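Local structure of putative uncharacterized protein (Cyanothece, 3CSX) at residues A16-K21 with K72-E77. The protein is of unknown function but is a metal-binding protein associated with nitrogen fixation, probably with a Rop-like helical-bundle architecture. Sequence-based numbering, arbitrary orientation.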
loop_
_atom_site.group_PDB
_atom_site.type_symbol
_atom_site.label_atom_id
_atom_site.label_comp_id
_atom_site.label_asym_id
_atom_site.label_seq_id
_atom_site.Cartn_x
_atom_site.Cartn_y
_atom_site.Cartn_z
ATOM N N ALA B 16 16.037 0.997 11.649
ATOM C CA ALA B 16 14.962 1.520 10.791
ATOM C C ALA B 16 13.696 0.664 10.856
ATOM O O ALA B 16 12.595 1.209 10.941
ATOM C CB ALA B 16 15.426 1.637 9.365
ATOM N N VAL B 17 13.868 -0.658 10.790
ATOM C CA VAL B 17 12.739 -1.582 10.874
ATOM C C VAL B 17 12.029 -1.421 12.222
ATOM O O VAL B 17 10.802 -1.313 12.257
ATOM C CB VAL B 17 13.145 -3.053 10.620
ATOM C CG1 VAL B 17 11.987 -3.971 10.938
ATOM C CG2 VAL B 17 13.611 -3.259 9.165
ATOM N N ALA B 18 12.786 -1.360 13.323
ATOM C CA ALA B 18 12.189 -1.179 14.663
ATOM C C ALA B 18 11.341 0.083 14.772
ATOM O O ALA B 18 10.252 0.077 15.369
ATOM C CB ALA B 18 13.276 -1.184 15.758
ATOM N N ASP B 19 11.855 1.181 14.215
ATOM C CA ASP B 19 11.125 2.438 14.154
ATOM C C ASP B 19 9.808 2.320 13.373
ATOM O O ASP B 19 8.777 2.781 13.842
ATOM C CB ASP B 19 12.010 3.538 13.548
ATOM C CG ASP B 19 13.201 3.882 14.438
ATOM O OD1 ASP B 19 13.180 3.515 15.651
ATOM O OD2 ASP B 19 14.149 4.512 13.922
ATOM N N LEU B 20 9.865 1.726 12.185
ATOM C CA LEU B 20 8.670 1.558 11.342
ATOM C C LEU B 20 7.641 0.683 12.056
ATOM O O LEU B 20 6.451 1.013 12.083
ATOM C CB LEU B 20 9.050 0.940 9.983
ATOM C CG LEU B 20 7.942 0.701 8.937
ATOM C CD1 LEU B 20 7.122 1.965 8.658
ATOM C CD2 LEU B 20 8.533 0.194 7.643
ATOM N N LYS B 21 8.103 -0.411 12.664
ATOM C CA LYS B 21 7.232 -1.232 13.526
ATOM C C LYS B 21 6.490 -0.418 14.559
ATOM O O LYS B 21 5.295 -0.657 14.808
ATOM C CB LYS B 21 8.026 -2.342 14.239
ATOM C CG LYS B 21 8.484 -3.448 13.342
ATOM C CD LYS B 21 8.741 -4.758 14.115
ATOM C CE LYS B 21 8.893 -5.919 13.130
ATOM N NZ LYS B 21 8.645 -7.266 13.737
ATOM N N LYS B 72 5.383 -1.599 3.075
ATOM C CA LYS B 72 6.772 -1.126 3.158
ATOM C C LYS B 72 7.572 -1.973 4.149
ATOM O O LYS B 72 8.685 -2.421 3.829
ATOM C CB LYS B 72 6.841 0.372 3.558
ATOM C CG LYS B 72 8.239 0.982 3.398
ATOM C CD LYS B 72 8.253 2.498 3.518
ATOM C CE LYS B 72 8.139 2.977 4.991
ATOM N NZ LYS B 72 8.055 4.462 5.010
ATOM N N LEU B 73 7.000 -2.191 5.341
ATOM C CA LEU B 73 7.657 -2.999 6.391
ATOM C C LEU B 73 8.025 -4.384 5.871
ATOM O O LEU B 73 9.172 -4.829 6.017
ATOM C CB LEU B 73 6.789 -3.112 7.649
ATOM C CG LEU B 73 7.315 -4.005 8.799
ATOM C CD1 LEU B 73 8.653 -3.496 9.307
ATOM C CD2 LEU B 73 6.324 -4.073 9.934
ATOM N N ASN B 74 7.077 -5.051 5.232
ATOM C CA ASN B 74 7.371 -6.368 4.659
ATOM C C ASN B 74 8.532 -6.294 3.677
ATOM O O ASN B 74 9.482 -7.084 3.772
ATOM C CB ASN B 74 6.140 -6.990 4.003
ATOM C CG ASN B 74 5.128 -7.501 5.008
ATOM O OD1 ASN B 74 5.488 -8.080 6.044
ATOM N ND2 ASN B 74 3.838 -7.298 4.708
ATOM N N ILE B 75 8.481 -5.320 2.769
ATOM C CA ILE B 75 9.558 -5.124 1.788
ATOM C C ILE B 75 10.899 -4.844 2.473
ATOM O O ILE B 75 11.920 -5.430 2.093
ATOM C CB ILE B 75 9.217 -4.021 0.754
ATOM C CG1 ILE B 75 8.267 -4.574 -0.321
ATOM C CG2 ILE B 75 10.472 -3.479 0.070
ATOM C CD1 ILE B 75 7.390 -3.502 -0.991
ATOM N N TRP B 76 10.891 -3.978 3.488
ATOM C CA TRP B 76 12.107 -3.631 4.227
ATOM C C TRP B 76 12.734 -4.850 4.894
ATOM O O TRP B 76 13.933 -5.140 4.702
ATOM C CB TRP B 76 11.804 -2.570 5.287
ATOM C CG TRP B 76 11.783 -1.168 4.755
ATOM C CD1 TRP B 76 11.674 -0.782 3.452
ATOM C CD2 TRP B 76 11.844 0.039 5.532
ATOM N NE1 TRP B 76 11.688 0.600 3.368
ATOM C CE2 TRP B 76 11.766 1.123 4.629
ATOM C CE3 TRP B 76 11.963 0.305 6.905
ATOM C CZ2 TRP B 76 11.820 2.454 5.051
ATOM C CZ3 TRP B 76 11.999 1.623 7.325
ATOM C CH2 TRP B 76 11.934 2.687 6.396
ATOM N N GLU B 77 11.912 -5.555 5.675
ATOM C CA GLU B 77 12.325 -6.751 6.401
ATOM C C GLU B 77 12.971 -7.762 5.464
ATOM O O GLU B 77 14.001 -8.353 5.808
ATOM C CB GLU B 77 11.135 -7.359 7.153
ATOM C CG GLU B 77 10.740 -6.549 8.394
ATOM C CD GLU B 77 9.755 -7.250 9.302
ATOM O OE1 GLU B 77 9.118 -8.240 8.888
ATOM O OE2 GLU B 77 9.615 -6.798 10.455
#
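Glu77 OE2 faces Lys21 NZ in a long salt bridge of 3.5 Å, with the two side chains crossing at about a right angle. It spans the two arms of an antiparallel helical hairpin near the chain ends. The segments 16-21 and 72-77, on helices 14-44 and 52-77, run at 162° with axes 10.4 Å apart; two such hairpins in the dimer are consistent with a Rop-like four-helix bundle. Val17 CG1 lies 3.7 Å from Leu73 CD1 and also touches Glu77 OE2, so a methyl lies against the carboxylate. Lys21 adds its own CG, 4.0 Å from Leu73 CD1, before its extended chain runs past the carboxylate; CE comes too close to Glu77 OE2 for a sound contact, and the fine placing of these two side-chain ends is doubtful. Leu20 is the buried centre: with CG anti to the backbone N (chi1 -179°), it reaches across and sets CD2 3.5 Å from Leu73 CA. The same methyl makes a CH-pi contact over one face of Trp76, 3.9 Å from the centroid of the six-membered ring and 28° off its normal. Lys72 CG rests on that same face, 3.4 Å above the plane, and CE further along its bent chain touches both Leu20 methyls. Trp76 also packs on Arg25 of the second subunit. Were Trp76 an alanine, Leu20 CD2 and Lys72 CG would probably lose the flat surface they share, and the packing on Arg25 of the second subunit would probably go with it. At the indole edge, Ala16 O lies in the ring plane, 3.7 Å from Trp76 CZ3, while accepting the helical hydrogen bond from Leu20 N.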